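Local coordinates for protein putative enoyl-CoA hydratase/isomerase (PDB 3FDU) that probably acts on enoyl-CoA thioesters as a hydratase or isomerase of the crotonase superfamily, though its own substrate and reaction are not established, at residues Y34-D45 against V90-K100. The protein carries 4 engineered substitutions. Numbering follows the deposited sequence.
Sequences YLWIAKALDEAD and VLLKSAARLSK. With SO4 (sulfate ion), chain G.
In the crotonase fold, two neighbouring helices that each lead into a parallel strand of the main sheet pack side by side here, 34-45 against 90-97, nearly parallel at 18° with axes 8.4 Å apart. Leu91 is the knob, seated in a hole made by Tyr34, Ile37, Ala38 and Leu41. A trans chi1 of 171° aims its branched end so that CD1 lies 3.6 Å from Ile37 CG2 and also touches Leu41 CD1, while CD2 meets the edge of the Tyr34 ring at CD1, in the ring plane. Tyr34 OH bonds beyond the pair to Asn66. Ala38 lies where the backbones come closest, its CA 4.5 Å from Leu91 CA, and its CB rests on Val90 CG1 at 3.8 Å. Ile37 and Leu41 also touch strand 15-20, so this apolar layer continues onto the sheet.

Toward the C-terminal ends the contact turns polar. A water donates to both Asp42 OD1 and Ser94 O, bridging the helices. A sulfate off helix 90-97, probably from the crystallisation liquor, touches nothing in 34-45 and sits at the edge of the Arg97 guanidinium, Arg97 NH1 reaching its O1 at 3.0 Å. Beyond the helix, extended Lys100 carries NZ to Ala44 O at 3.0 Å, in the carbonyl plane, and on to Val50 O, tying the ends of both segments together. Leu98 CD1 packs on the Asp45 carboxylate, which takes two bonds from Ser99: the backbone N approaches OD2 from 43° above the carboxylate plane, and Ser99 OG donates to the syn lone pair of Asp45 OD1 at 2.7 Å.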
loop_
_atom_site.group_PDB
_atom_site.type_symbol
_atom_site.label_atom_id
_atom_site.label_comp_id
_atom_site.label_asym_id
_atom_site.label_seq_id
_atom_site.Cartn_x
_atom_site.Cartn_y
_atom_site.Cartn_z
ATOM N N TYR A 34 -4.094 -25.986 -14.737
ATOM C CA TYR A 34 -4.069 -25.320 -13.419
ATOM C C TYR A 34 -3.717 -26.334 -12.272
ATOM O O TYR A 34 -2.870 -26.070 -11.382
ATOM C CB TYR A 34 -5.411 -24.690 -13.084
ATOM C CG TYR A 34 -5.898 -23.506 -13.895
ATOM C CD1 TYR A 34 -5.358 -22.230 -13.710
ATOM C CD2 TYR A 34 -6.965 -23.645 -14.785
ATOM C CE1 TYR A 34 -5.850 -21.134 -14.401
ATOM C CE2 TYR A 34 -7.463 -22.546 -15.489
ATOM C CZ TYR A 34 -6.888 -21.305 -15.304
ATOM O OH TYR A 34 -7.403 -20.199 -15.955
ATOM N N LEU A 35 -4.348 -27.504 -12.304
ATOM C CA LEU A 35 -4.103 -28.519 -11.260
ATOM C C LEU A 35 -2.718 -29.118 -11.311
ATOM O O LEU A 35 -2.095 -29.422 -10.257
ATOM C CB LEU A 35 -5.135 -29.644 -11.376
ATOM C CG LEU A 35 -6.592 -29.164 -11.298
ATOM C CD1 LEU A 35 -7.565 -30.349 -11.419
ATOM C CD2 LEU A 35 -6.872 -28.387 -9.976
ATOM N N TRP A 36 -2.227 -29.354 -12.527
ATOM C CA TRP A 36 -0.866 -29.874 -12.661
ATOM C C TRP A 36 0.125 -28.858 -12.105
ATOM O O TRP A 36 1.094 -29.235 -11.452
ATOM C CB TRP A 36 -0.507 -30.154 -14.128
ATOM C CG TRP A 36 -1.400 -31.199 -14.730
ATOM C CD1 TRP A 36 -2.093 -32.160 -14.059
ATOM C CD2 TRP A 36 -1.736 -31.351 -16.128
ATOM N NE1 TRP A 36 -2.832 -32.916 -14.954
ATOM C CE2 TRP A 36 -2.615 -32.454 -16.227
ATOM C CE3 TRP A 36 -1.350 -30.691 -17.294
ATOM C CZ2 TRP A 36 -3.148 -32.888 -17.463
ATOM C CZ3 TRP A 36 -1.853 -31.126 -18.523
ATOM C CH2 TRP A 36 -2.752 -32.222 -18.591
ATOM N N ILE A 37 -0.082 -27.571 -12.414
ATOM C CA ILE A 37 0.830 -26.570 -11.831
ATOM C C ILE A 37 0.715 -26.556 -10.283
ATOM O O ILE A 37 1.734 -26.472 -9.560
ATOM C CB ILE A 37 0.620 -25.165 -12.403
ATOM C CG1 ILE A 37 0.827 -25.157 -13.960
ATOM C CG2 ILE A 37 1.659 -24.210 -11.777
ATOM C CD1 ILE A 37 0.263 -23.825 -14.638
ATOM N N ALA A 38 -0.520 -26.592 -9.778
ATOM C CA ALA A 38 -0.753 -26.629 -8.315
ATOM C C ALA A 38 -0.069 -27.810 -7.667
ATOM O O ALA A 38 0.569 -27.666 -6.620
ATOM C CB ALA A 38 -2.266 -26.660 -8.006
ATOM N N LYS A 39 -0.175 -28.996 -8.286
ATOM C CA LYS A 39 0.457 -30.165 -7.683
ATOM C C LYS A 39 1.951 -30.064 -7.650
ATOM O O LYS A 39 2.579 -30.510 -6.668
ATOM C CB LYS A 39 0.078 -31.483 -8.372
ATOM C CG LYS A 39 -1.394 -31.592 -8.703
ATOM C CD LYS A 39 -2.302 -31.319 -7.515
ATOM C CE LYS A 39 -3.734 -31.085 -7.988
ATOM N NZ LYS A 39 -3.969 -29.637 -8.036
ATOM N N ALA A 40 2.539 -29.541 -8.734
ATOM C CA ALA A 40 3.993 -29.330 -8.772
ATOM C C ALA A 40 4.517 -28.397 -7.670
ATOM O O ALA A 40 5.619 -28.615 -7.119
ATOM C CB ALA A 40 4.455 -28.802 -10.170
ATOM N N LEU A 41 3.784 -27.320 -7.408
ATOM C CA LEU A 41 4.105 -26.436 -6.275
ATOM C C LEU A 41 4.023 -27.194 -4.920
ATOM O O LEU A 41 4.876 -27.042 -4.065
ATOM C CB LEU A 41 3.123 -25.264 -6.241
ATOM C CG LEU A 41 3.335 -24.334 -7.475
ATOM C CD1 LEU A 41 2.285 -23.231 -7.584
ATOM C CD2 LEU A 41 4.713 -23.724 -7.417
ATOM N N ASP A 42 2.960 -27.964 -4.746
ATOM C CA ASP A 42 2.752 -28.729 -3.503
ATOM C C ASP A 42 3.912 -29.724 -3.327
ATOM O O ASP A 42 4.533 -29.783 -2.272
ATOM C CB ASP A 42 1.431 -29.474 -3.584
ATOM C CG ASP A 42 0.232 -28.542 -3.528
ATOM O OD1 ASP A 42 0.371 -27.367 -3.085
ATOM O OD2 ASP A 42 -0.863 -29.009 -3.894
ATOM N N GLU A 43 4.207 -30.491 -4.377
ATOM C CA GLU A 43 5.348 -31.422 -4.302
ATOM C C GLU A 43 6.711 -30.732 -4.124
ATOM O O GLU A 43 7.568 -31.215 -3.374
ATOM C CB GLU A 43 5.353 -32.355 -5.519
ATOM C CG GLU A 43 4.175 -33.360 -5.506
ATOM C CD GLU A 43 3.924 -33.997 -6.890
ATOM O OE1 GLU A 43 4.569 -33.581 -7.895
ATOM O OE2 GLU A 43 3.051 -34.894 -6.968
ATOM N N ALA A 44 6.943 -29.611 -4.820
ATOM C CA ALA A 44 8.181 -28.870 -4.593
ATOM C C ALA A 44 8.368 -28.521 -3.122
ATOM O O ALA A 44 9.483 -28.537 -2.625
ATOM C CB ALA A 44 8.251 -27.544 -5.465
ATOM N N ASP A 45 7.302 -28.156 -2.440
ATOM C CA ASP A 45 7.436 -27.686 -1.061
ATOM C C ASP A 45 7.841 -28.852 -0.131
ATOM O O ASP A 45 8.413 -28.622 0.921
ATOM C CB ASP A 45 6.122 -27.096 -0.563
ATOM C CG ASP A 45 6.326 -26.010 0.489
ATOM O OD1 ASP A 45 7.499 -25.700 0.798
ATOM O OD2 ASP A 45 5.315 -25.469 1.022
ATOM N N VAL A 90 -7.524 -23.395 -6.821
ATOM C CA VAL A 90 -6.601 -24.434 -6.296
ATOM C C VAL A 90 -5.120 -24.026 -6.553
ATOM O O VAL A 90 -4.279 -24.070 -5.654
ATOM C CB VAL A 90 -6.879 -25.855 -6.908
ATOM C CG1 VAL A 90 -5.750 -26.910 -6.479
ATOM C CG2 VAL A 90 -8.275 -26.384 -6.450
ATOM N N LEU A 91 -4.825 -23.584 -7.773
ATOM C CA LEU A 91 -3.483 -23.070 -8.123
ATOM C C LEU A 91 -3.139 -21.862 -7.254
ATOM O O LEU A 91 -2.032 -21.808 -6.665
ATOM C CB LEU A 91 -3.400 -22.706 -9.619
ATOM C CG LEU A 91 -2.124 -21.955 -10.062
ATOM C CD1 LEU A 91 -0.913 -22.764 -9.658
ATOM C CD2 LEU A 91 -2.153 -21.729 -11.609
ATOM N N LEU A 92 -4.051 -20.882 -7.190
ATOM C CA LEU A 92 -3.742 -19.688 -6.424
ATOM C C LEU A 92 -3.471 -19.985 -4.959
ATOM O O LEU A 92 -2.570 -19.394 -4.377
ATOM C CB LEU A 92 -4.823 -18.610 -6.567
ATOM C CG LEU A 92 -4.899 -17.923 -7.955
ATOM C CD1 LEU A 92 -6.351 -17.444 -8.282
ATOM C CD2 LEU A 92 -3.930 -16.777 -8.028
ATOM N N LYS A 93 -4.280 -20.863 -4.331
ATOM C CA LYS A 93 -3.964 -21.275 -2.950
ATOM C C LYS A 93 -2.666 -22.081 -2.804
ATOM O O LYS A 93 -1.929 -21.911 -1.811
ATOM C CB LYS A 93 -5.160 -22.027 -2.293
ATOM C CG LYS A 93 -6.406 -21.122 -2.126
ATOM C CD LYS A 93 -7.631 -21.864 -1.514
ATOM C CE LYS A 93 -8.204 -22.864 -2.509
ATOM N NZ LYS A 93 -9.454 -23.518 -1.941
ATOM N N SER A 94 -2.393 -23.006 -3.727
ATOM C CA SER A 94 -1.130 -23.710 -3.685
ATOM C C SER A 94 0.070 -22.747 -3.716
ATOM O O SER A 94 1.065 -22.967 -3.067
ATOM C CB SER A 94 -0.961 -24.659 -4.863
ATOM O OG SER A 94 -1.791 -25.813 -4.665
ATOM N N ALA A 95 -0.019 -21.759 -4.570
ATOM C CA ALA A 95 0.996 -20.757 -4.665
ATOM C C ALA A 95 1.078 -19.947 -3.365
ATOM O O ALA A 95 2.161 -19.791 -2.824
ATOM C CB ALA A 95 0.748 -19.855 -5.904
ATOM N N ALA A 96 -0.064 -19.473 -2.854
ATOM C CA ALA A 96 -0.057 -18.715 -1.603
ATOM C C ALA A 96 0.597 -19.486 -0.447
ATOM O O ALA A 96 1.286 -18.877 0.384
ATOM C CB ALA A 96 -1.493 -18.266 -1.199
ATOM N N ARG A 97 0.386 -20.807 -0.393
ATOM C CA ARG A 97 0.896 -21.624 0.732
ATOM C C ARG A 97 2.351 -22.134 0.571
ATOM O O ARG A 97 2.926 -22.623 1.541
ATOM C CB ARG A 97 -0.013 -22.843 0.993
ATOM C CG ARG A 97 -1.364 -22.519 1.597
ATOM C CD ARG A 97 -2.295 -23.720 1.483
ATOM N NE ARG A 97 -3.411 -23.580 2.419
ATOM C CZ ARG A 97 -4.666 -23.937 2.172
ATOM N NH1 ARG A 97 -5.588 -23.772 3.120
ATOM N NH2 ARG A 97 -5.008 -24.441 0.989
ATOM N N LEU A 98 2.931 -22.074 -0.631
ATOM C CA LEU A 98 4.346 -22.483 -0.819
ATOM C C LEU A 98 5.251 -21.826 0.255
ATOM O O LEU A 98 5.266 -20.613 0.427
ATOM C CB LEU A 98 4.814 -22.137 -2.231
ATOM C CG LEU A 98 6.242 -22.548 -2.597
ATOM C CD1 LEU A 98 6.386 -24.064 -2.589
ATOM C CD2 LEU A 98 6.612 -21.979 -3.965
ATOM N N SER A 99 5.961 -22.636 1.022
ATOM C CA SER A 99 6.694 -22.085 2.172
ATOM C C SER A 99 8.038 -21.543 1.697
ATOM O O SER A 99 8.721 -20.770 2.393
ATOM C CB SER A 99 6.895 -23.227 3.239
ATOM O OG SER A 99 8.053 -23.984 2.867
ATOM N N LYS A 100 8.437 -21.960 0.497
ATOM C CA LYS A 100 9.739 -21.608 -0.028
ATOM C C LYS A 100 9.611 -20.372 -0.933
ATOM O O LYS A 100 8.499 -20.047 -1.337
ATOM C CB LYS A 100 10.308 -22.788 -0.848
ATOM C CG LYS A 100 10.558 -24.045 0.079
ATOM C CD LYS A 100 10.840 -25.372 -0.715
ATOM C CE LYS A 100 11.112 -26.537 0.316
ATOM N NZ LYS A 100 11.414 -27.760 -0.519
HETATM S S SO4 G . -8.026 -25.754 0.779
HETATM O O1 SO4 G . -8.078 -24.757 1.861
HETATM O O2 SO4 G . -9.051 -26.767 0.975
HETATM O O3 SO4 G . -8.168 -25.125 -0.533
HETATM O O4 SO4 G . -6.687 -26.351 0.765
HETATM O O HOH W 1 1.877 -25.497 -2.254
HETATM O O HOH W 2 11.372 -29.434 1.810
#